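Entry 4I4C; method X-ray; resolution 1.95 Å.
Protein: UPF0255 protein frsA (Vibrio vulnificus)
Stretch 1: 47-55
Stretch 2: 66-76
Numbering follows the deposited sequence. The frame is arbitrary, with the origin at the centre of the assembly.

Stretch 1 (47-55) SWYRNLRRL
Stretch 2 66-76: EQEQVLARIAS

A largely irregular segment can pack against a helix by dividing its contacts between an apolar ring at one end and a charged group at the other, and two stretches of the UPF0255 protein frsA from Vibrio vulnificus illustrate the principle. Stretch 2 is helical from Glu-66 onward, continuing a helix that begins earlier in the chain, with phi/psi near -65/-40. Its ladder of i to i+4 bonds includes Leu-71 N to Gln-67 O and Ala-75 N to Leu-71 O, both 2.8 Å. Residues 47-53 form no regular structure: Trp-48 is extended (-137/144), Tyr-49 turns back to -73/-58, and Arg-50 to Leu-52 run with psi between 115° and 146°. Arg-53 (-115/49) occupies the N-cap position before the helix that Arg-54 and Leu-55 begin. The two stretches run in opposite senses: Arg-54 lies by Gln-67, CA to CA 7.9 Å, and Trp-48 by Ala-75, CA to CA 9.0 Å. Together they bury 333 Å².

Along the helix, Glu-66 stays clear of the partner, and contact begins at Gln-67. Its CA-to-CB bond points toward stretch 1, and chi1 and chi2 are both t (167°, 164°), extending the amide so that NE2 donates to Arg-54 O at 3.2 Å. The angle at the hydrogen, 173°, is almost straight. This ties a buried side chain to the partner's main chain.

Glu-68 follows with its CB sideways, but an m, m rotamer (-71°, -43°) and chi3 of -38° bring the carboxylate to Arg-54. That arginine also starts sideways and reaches across with chi1 m (-80°), chi2 and chi3 t (-175°, 165°) and chi4 95°. The salt bridge is two-pronged: Arg-54 NE donates to Glu-68 OE2 at 2.9 Å, and Arg-54 NH2 to Glu-68 OE1 at 3.2 Å. With the carboxylate at the guanidinium's edge, opposite charges meet along the directions of the N-H bonds.

Gln-69 and Val-70 make no contact here. One turn on from Gln-67, buried Leu-71 (m, t) points toward the partner and links the polar and apolar regions. Its CD1 lies over one face of the Arg-54 guanidinium, 3.6 Å from NE, leaving the edge to Glu-68. The same CD1 is 4.5 Å from CD2 of Leu-52, whose chi1 of -111° is off the usual wells and whose chi2 is p. Leu-71 CD2 lies 4.3 Å from Trp-48 CH2.

Ala-72 points away and Arg-73 is out of reach, so the next contacts fall at Ile-74 and Ala-75, both directed toward stretch 1. Trp-48 starts sideways, but chi1 of -62° (m) and chi2 of 95° carry its indole to the helix. Ile-74 (m, t) places CG2 3.8 Å from Trp-48 CZ3, at the ring's edge, while Ala-75 CB is 3.9 Å from Trp-48 CH2. These apolar contacts need no directional bond. Ser-76 closes the stretch beyond reach of the partner.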

ATOM      1  N   SER A  47     -18.050   0.150 -13.886  1.00 13.34           N
ATOM      2  CA  SER A  47     -17.543   0.672 -15.171  1.00 17.91           C
ATOM      3  C   SER A  47     -16.036   0.525 -15.304  1.00 17.77           C
ATOM      4  O   SER A  47     -15.450   0.938 -16.309  1.00 15.41           O
ATOM      5  CB  SER A  47     -17.879   2.174 -15.300  1.00 17.95           C
ATOM      6  OG  SER A  47     -19.257   2.378 -15.551  1.00 27.83           O
ATOM      7  N   TRP A  48     -15.400  -0.011 -14.266  1.00 15.07           N
ATOM      8  CA  TRP A  48     -13.957  -0.107 -14.225  1.00 16.58           C
ATOM      9  C   TRP A  48     -13.607  -1.478 -13.694  1.00 21.39           C
ATOM     10  O   TRP A  48     -14.321  -2.003 -12.841  1.00 20.23           O
ATOM     11  CB  TRP A  48     -13.374   0.961 -13.285  1.00 11.34           C
ATOM     12  CG  TRP A  48     -13.649   2.364 -13.699  1.00 23.10           C
ATOM     13  CD1 TRP A  48     -14.678   3.154 -13.273  1.00 25.18           C
ATOM     14  CD2 TRP A  48     -12.876   3.165 -14.611  1.00 26.54           C
ATOM     15  NE1 TRP A  48     -14.603   4.386 -13.872  1.00 28.43           N
ATOM     16  CE2 TRP A  48     -13.506   4.422 -14.692  1.00 28.51           C
ATOM     17  CE3 TRP A  48     -11.712   2.942 -15.357  1.00 19.94           C
ATOM     18  CZ2 TRP A  48     -13.015   5.453 -15.494  1.00 25.57           C
ATOM     19  CZ3 TRP A  48     -11.224   3.971 -16.155  1.00 15.68           C
ATOM     20  CH2 TRP A  48     -11.877   5.208 -16.218  1.00 23.59           C
ATOM     21  N   TYR A  49     -12.534  -2.068 -14.219  1.00 19.74           N
ATOM     22  CA  TYR A  49     -11.991  -3.318 -13.668  1.00 14.08           C
ATOM     23  C   TYR A  49     -11.304  -2.997 -12.343  1.00 20.70           C
ATOM     24  O   TYR A  49     -11.674  -3.521 -11.280  1.00 15.39           O
ATOM     25  CB  TYR A  49     -11.001  -3.957 -14.648  1.00 16.02           C
ATOM     26  CG  TYR A  49      -9.980  -4.856 -13.980  1.00 17.48           C
ATOM     27  CD1 TYR A  49     -10.344  -6.086 -13.450  1.00 20.21           C
ATOM     28  CD2 TYR A  49      -8.646  -4.463 -13.880  1.00 20.47           C
ATOM     29  CE1 TYR A  49      -9.390  -6.908 -12.823  1.00 23.66           C
ATOM     30  CE2 TYR A  49      -7.703  -5.267 -13.281  1.00 16.89           C
ATOM     31  CZ  TYR A  49      -8.070  -6.480 -12.748  1.00 15.77           C
ATOM     32  OH  TYR A  49      -7.108  -7.261 -12.142  1.00 19.33           O
ATOM     33  N   ARG A  50     -10.319  -2.105 -12.412  1.00 17.84           N
ATOM     34  CA  ARG A  50      -9.650  -1.617 -11.211  1.00 16.28           C
ATOM     35  C   ARG A  50     -10.607  -0.902 -10.269  1.00 14.26           C
ATOM     36  O   ARG A  50     -11.547  -0.264 -10.706  1.00 13.44           O
ATOM     37  CB  ARG A  50      -8.526  -0.659 -11.605  1.00 15.99           C
ATOM     38  CG  ARG A  50      -7.356  -1.372 -12.230  1.00 10.70           C
ATOM     39  CD  ARG A  50      -6.458  -0.395 -12.945  1.00 10.88           C
ATOM     40  NE  ARG A  50      -5.346  -1.070 -13.621  1.00 12.35           N
ATOM     41  CZ  ARG A  50      -5.389  -1.547 -14.868  1.00 16.50           C
ATOM     42  NH1 ARG A  50      -6.510  -1.475 -15.588  1.00 14.42           N
ATOM     43  NH2 ARG A  50      -4.314  -2.124 -15.383  1.00 18.51           N
ATOM     44  N   ASN A  51     -10.372  -1.031  -8.966  1.00 21.19           N
ATOM     45  CA  ASN A  51     -11.004  -0.124  -8.028  1.00 19.88           C
ATOM     46  C   ASN A  51     -10.276   1.210  -8.123  1.00 17.53           C
ATOM     47  O   ASN A  51      -9.087   1.300  -7.834  1.00 18.57           O
ATOM     48  CB  ASN A  51     -10.976  -0.667  -6.597  1.00 20.05           C
ATOM     49  CG  ASN A  51     -11.695   0.249  -5.610  1.00 25.69           C
ATOM     50  OD1 ASN A  51     -11.084   0.766  -4.683  1.00 26.50           O
ATOM     51  ND2 ASN A  51     -12.993   0.468  -5.826  1.00 18.84           N
ATOM     52  N   LEU A  52     -10.995   2.224  -8.585  1.00 16.80           N
ATOM     53  CA  LEU A  52     -10.470   3.579  -8.721  1.00 20.60           C
ATOM     54  C   LEU A  52     -10.295   4.240  -7.360  1.00 25.34           C
ATOM     55  O   LEU A  52     -11.227   4.284  -6.554  1.00 28.02           O
ATOM     56  CB  LEU A  52     -11.440   4.418  -9.550  1.00 21.28           C
ATOM     57  CG  LEU A  52     -10.971   4.831 -10.929  1.00 27.46           C
ATOM     58  CD1 LEU A  52     -10.418   3.632 -11.659  1.00 20.80           C
ATOM     59  CD2 LEU A  52     -12.127   5.482 -11.677  1.00 26.30           C
ATOM     60  N   ARG A  53      -9.094   4.753  -7.122  1.00 18.36           N
ATOM     61  CA  ARG A  53      -8.751   5.420  -5.870  1.00 15.90           C
ATOM     62  C   ARG A  53      -8.455   6.913  -6.105  1.00 17.01           C
ATOM     63  O   ARG A  53      -7.421   7.417  -5.654  1.00 13.76           O
ATOM     64  CB  ARG A  53      -7.502   4.767  -5.286  1.00 21.57           C
ATOM     65  CG  ARG A  53      -7.539   3.242  -5.250  1.00 26.59           C
ATOM     66  CD  ARG A  53      -7.824   2.729  -3.861  1.00 35.67           C
ATOM     67  NE  ARG A  53      -8.235   1.323  -3.873  1.00 47.59           N
ATOM     68  CZ  ARG A  53      -7.435   0.296  -3.597  1.00 42.18           C
ATOM     69  NH1 ARG A  53      -6.164   0.504  -3.281  1.00 44.53           N
ATOM     70  NH2 ARG A  53      -7.910  -0.944  -3.636  1.00 31.45           N
ATOM     71  N   ARG A  54      -9.340   7.601  -6.827  1.00 15.34           N
ATOM     72  CA  ARG A  54      -9.149   9.020  -7.163  1.00 20.17           C
ATOM     73  C   ARG A  54      -8.680   9.893  -5.998  1.00 23.20           C
ATOM     74  O   ARG A  54      -7.655  10.569  -6.102  1.00 17.92           O
ATOM     75  CB  ARG A  54     -10.436   9.633  -7.718  1.00 24.13           C
ATOM     76  CG  ARG A  54     -10.740   9.361  -9.166  1.00 21.81           C
ATOM     77  CD  ARG A  54     -11.976  10.171  -9.530  1.00 26.93           C
ATOM     78  NE  ARG A  54     -12.193  10.294 -10.966  1.00 24.31           N
ATOM     79  CZ  ARG A  54     -12.981   9.487 -11.672  1.00 20.36           C
ATOM     80  NH1 ARG A  54     -13.616   8.488 -11.079  1.00 19.70           N
ATOM     81  NH2 ARG A  54     -13.135   9.678 -12.977  1.00 30.30           N
ATOM     82  N   LEU A  55      -9.443   9.890  -4.904  1.00 16.42           N
ATOM     83  CA  LEU A  55      -9.104  10.685  -3.721  1.00 22.24           C
ATOM     84  C   LEU A  55      -7.810  10.229  -3.029  1.00 13.39           C
ATOM     85  O   LEU A  55      -7.046  11.059  -2.537  1.00 20.08           O
ATOM     86  CB  LEU A  55     -10.283  10.709  -2.732  1.00 21.79           C
ATOM     87  CG  LEU A  55     -11.510  11.416  -3.320  1.00 25.82           C
ATOM     88  CD1 LEU A  55     -12.678  11.503  -2.352  1.00 32.35           C
ATOM     89  CD2 LEU A  55     -11.121  12.788  -3.750  1.00 24.27           C
ATOM     90  N   GLU A  66      -4.815  16.637 -13.859  1.00 24.27           N
ATOM     91  CA  GLU A  66      -4.044  15.737 -14.725  1.00 24.39           C
ATOM     92  C   GLU A  66      -4.556  14.299 -14.621  1.00 21.90           C
ATOM     93  O   GLU A  66      -4.559  13.558 -15.594  1.00 18.95           O
ATOM     94  CB  GLU A  66      -2.557  15.784 -14.379  1.00 26.81           C
ATOM     95  CG  GLU A  66      -1.903  17.150 -14.556  1.00 34.78           C
ATOM     96  CD  GLU A  66      -0.506  17.211 -13.958  1.00 44.11           C
ATOM     97  OE1 GLU A  66      -0.112  16.258 -13.249  1.00 44.73           O
ATOM     98  OE2 GLU A  66       0.200  18.214 -14.193  1.00 52.64           O
ATOM     99  N   GLN A  67      -4.993  13.916 -13.425  1.00 22.46           N
ATOM    100  CA  GLN A  67      -5.616  12.614 -13.215  1.00 22.17           C
ATOM    101  C   GLN A  67      -6.897  12.458 -14.039  1.00 19.06           C
ATOM    102  O   GLN A  67      -7.136  11.409 -14.648  1.00 19.38           O
ATOM    103  CB  GLN A  67      -5.913  12.402 -11.723  1.00 21.99           C
ATOM    104  CG  GLN A  67      -6.827  11.244 -11.441  1.00 13.23           C
ATOM    105  CD  GLN A  67      -6.807  10.820  -9.983  1.00 19.14           C
ATOM    106  OE1 GLN A  67      -6.199   9.810  -9.637  1.00 18.67           O
ATOM    107  NE2 GLN A  67      -7.480  11.583  -9.125  1.00 18.11           N
ATOM    108  N   GLU A  68      -7.724  13.500 -14.063  1.00 17.56           N
ATOM    109  CA  GLU A  68      -8.939  13.442 -14.869  1.00 19.56           C
ATOM    110  C   GLU A  68      -8.590  13.376 -16.354  1.00 21.95           C
ATOM    111  O   GLU A  68      -9.250  12.664 -17.106  1.00 18.82           O
ATOM    112  CB  GLU A  68      -9.895  14.607 -14.595  1.00 26.24           C
ATOM    113  CG  GLU A  68     -10.597  14.564 -13.228  1.00 31.91           C
ATOM    114  CD  GLU A  68     -11.096  13.170 -12.854  1.00 34.76           C
ATOM    115  OE1 GLU A  68     -11.583  12.423 -13.739  1.00 22.57           O
ATOM    116  OE2 GLU A  68     -11.004  12.818 -11.663  1.00 28.98           O
ATOM    117  N   GLN A  69      -7.559  14.110 -16.775  1.00 16.43           N
ATOM    118  CA  GLN A  69      -7.130  14.055 -18.184  1.00 17.89           C
ATOM    119  C   GLN A  69      -6.686  12.622 -18.534  1.00 21.70           C
ATOM    120  O   GLN A  69      -7.016  12.097 -19.607  1.00 20.77           O
ATOM    121  CB  GLN A  69      -6.021  15.071 -18.476  1.00 23.10           C
ATOM    122  CG  GLN A  69      -6.462  16.542 -18.319  1.00 24.65           C
ATOM    123  CD  GLN A  69      -5.345  17.546 -18.568  1.00 32.18           C
ATOM    124  OE1 GLN A  69      -4.193  17.175 -18.793  1.00 39.52           O
ATOM    125  NE2 GLN A  69      -5.690  18.834 -18.531  1.00 24.97           N
ATOM    126  N   VAL A  70      -5.960  11.991 -17.612  1.00 19.73           N
ATOM    127  CA  VAL A  70      -5.496  10.617 -17.799  1.00 19.77           C
ATOM    128  C   VAL A  70      -6.669   9.658 -17.865  1.00 18.45           C
ATOM    129  O   VAL A  70      -6.771   8.853 -18.794  1.00 14.64           O
ATOM    130  CB  VAL A  70      -4.525  10.178 -16.668  1.00 16.49           C
ATOM    131  CG1 VAL A  70      -4.248   8.687 -16.755  1.00 18.80           C
ATOM    132  CG2 VAL A  70      -3.224  10.966 -16.755  1.00 19.73           C
ATOM    133  N   LEU A  71      -7.572   9.767 -16.897  1.00 15.60           N
ATOM    134  CA  LEU A  71      -8.730   8.882 -16.839  1.00 20.27           C
ATOM    135  C   LEU A  71      -9.666   9.085 -18.032  1.00 21.72           C
ATOM    136  O   LEU A  71     -10.267   8.126 -18.530  1.00 20.84           O
ATOM    137  CB  LEU A  71      -9.484   9.055 -15.519  1.00 14.66           C
ATOM    138  CG  LEU A  71      -8.724   8.572 -14.274  1.00 14.61           C
ATOM    139  CD1 LEU A  71      -9.510   8.893 -12.990  1.00 14.18           C
ATOM    140  CD2 LEU A  71      -8.437   7.083 -14.342  1.00 13.55           C
ATOM    141  N   ALA A  72      -9.787  10.327 -18.489  1.00 18.15           N
ATOM    142  CA  ALA A  72     -10.594  10.615 -19.672  1.00 19.17           C
ATOM    143  C   ALA A  72     -10.019   9.966 -20.929  1.00 21.95           C
ATOM    144  O   ALA A  72     -10.758   9.376 -21.707  1.00 21.50           O
ATOM    145  CB  ALA A  72     -10.768  12.114 -19.862  1.00 18.55           C
ATOM    146  N   ARG A  73      -8.708  10.058 -21.130  1.00 17.51           N
ATOM    147  CA  ARG A  73      -8.099   9.415 -22.298  1.00 16.49           C
ATOM    148  C   ARG A  73      -8.279   7.886 -22.245  1.00 16.72           C
ATOM    149  O   ARG A  73      -8.377   7.230 -23.281  1.00 19.22           O
ATOM    150  CB  ARG A  73      -6.615   9.776 -22.421  1.00 20.60           C
ATOM    151  CG  ARG A  73      -6.324  11.199 -22.916  1.00 19.92           C
ATOM    152  CD  ARG A  73      -4.822  11.451 -22.894  1.00 18.34           C
ATOM    153  NE  ARG A  73      -4.455  12.689 -23.585  1.00 23.41           N
ATOM    154  CZ  ARG A  73      -4.159  12.768 -24.883  1.00 25.41           C
ATOM    155  NH1 ARG A  73      -4.170  11.679 -25.637  1.00 21.80           N
ATOM    156  NH2 ARG A  73      -3.836  13.937 -25.426  1.00 29.38           N
ATOM    157  N   ILE A  74      -8.325   7.332 -21.032  1.00 15.00           N
ATOM    158  CA  ILE A  74      -8.546   5.901 -20.821  1.00 15.23           C
ATOM    159  C   ILE A  74     -10.004   5.526 -21.097  1.00 17.48           C
ATOM    160  O   ILE A  74     -10.292   4.552 -21.802  1.00 14.87           O
ATOM    161  CB  ILE A  74      -8.213   5.488 -19.360  1.00 18.48           C
ATOM    162  CG1 ILE A  74      -6.697   5.499 -19.110  1.00 13.71           C
ATOM    163  CG2 ILE A  74      -8.821   4.113 -19.038  1.00 15.19           C
ATOM    164  CD1 ILE A  74      -6.327   5.326 -17.624  1.00 15.48           C
ATOM    165  N   ALA A  75     -10.922   6.295 -20.531  1.00 18.36           N
ATOM    166  CA  ALA A  75     -12.344   5.984 -20.667  1.00 17.98           C
ATOM    167  C   ALA A  75     -12.917   6.351 -22.053  1.00 23.78           C
ATOM    168  O   ALA A  75     -13.909   5.759 -22.483  1.00 26.80           O
ATOM    169  CB  ALA A  75     -13.128   6.649 -19.577  1.00 16.80           C
ATOM    170  N   SER A  76     -12.297   7.322 -22.725  1.00 18.28           N
ATOM    171  CA  SER A  76     -12.737   7.793 -24.052  1.00 26.18           C
ATOM    172  C   SER A  76     -12.240   6.947 -25.194  1.00 24.24           C
ATOM    173  O   SER A  76     -12.634   7.164 -26.331  1.00 20.51           O
ATOM    174  CB  SER A  76     -12.233   9.218 -24.340  1.00 17.47           C
ATOM    175  OG  SER A  76     -12.986  10.169 -23.631  1.00 55.79           O
TER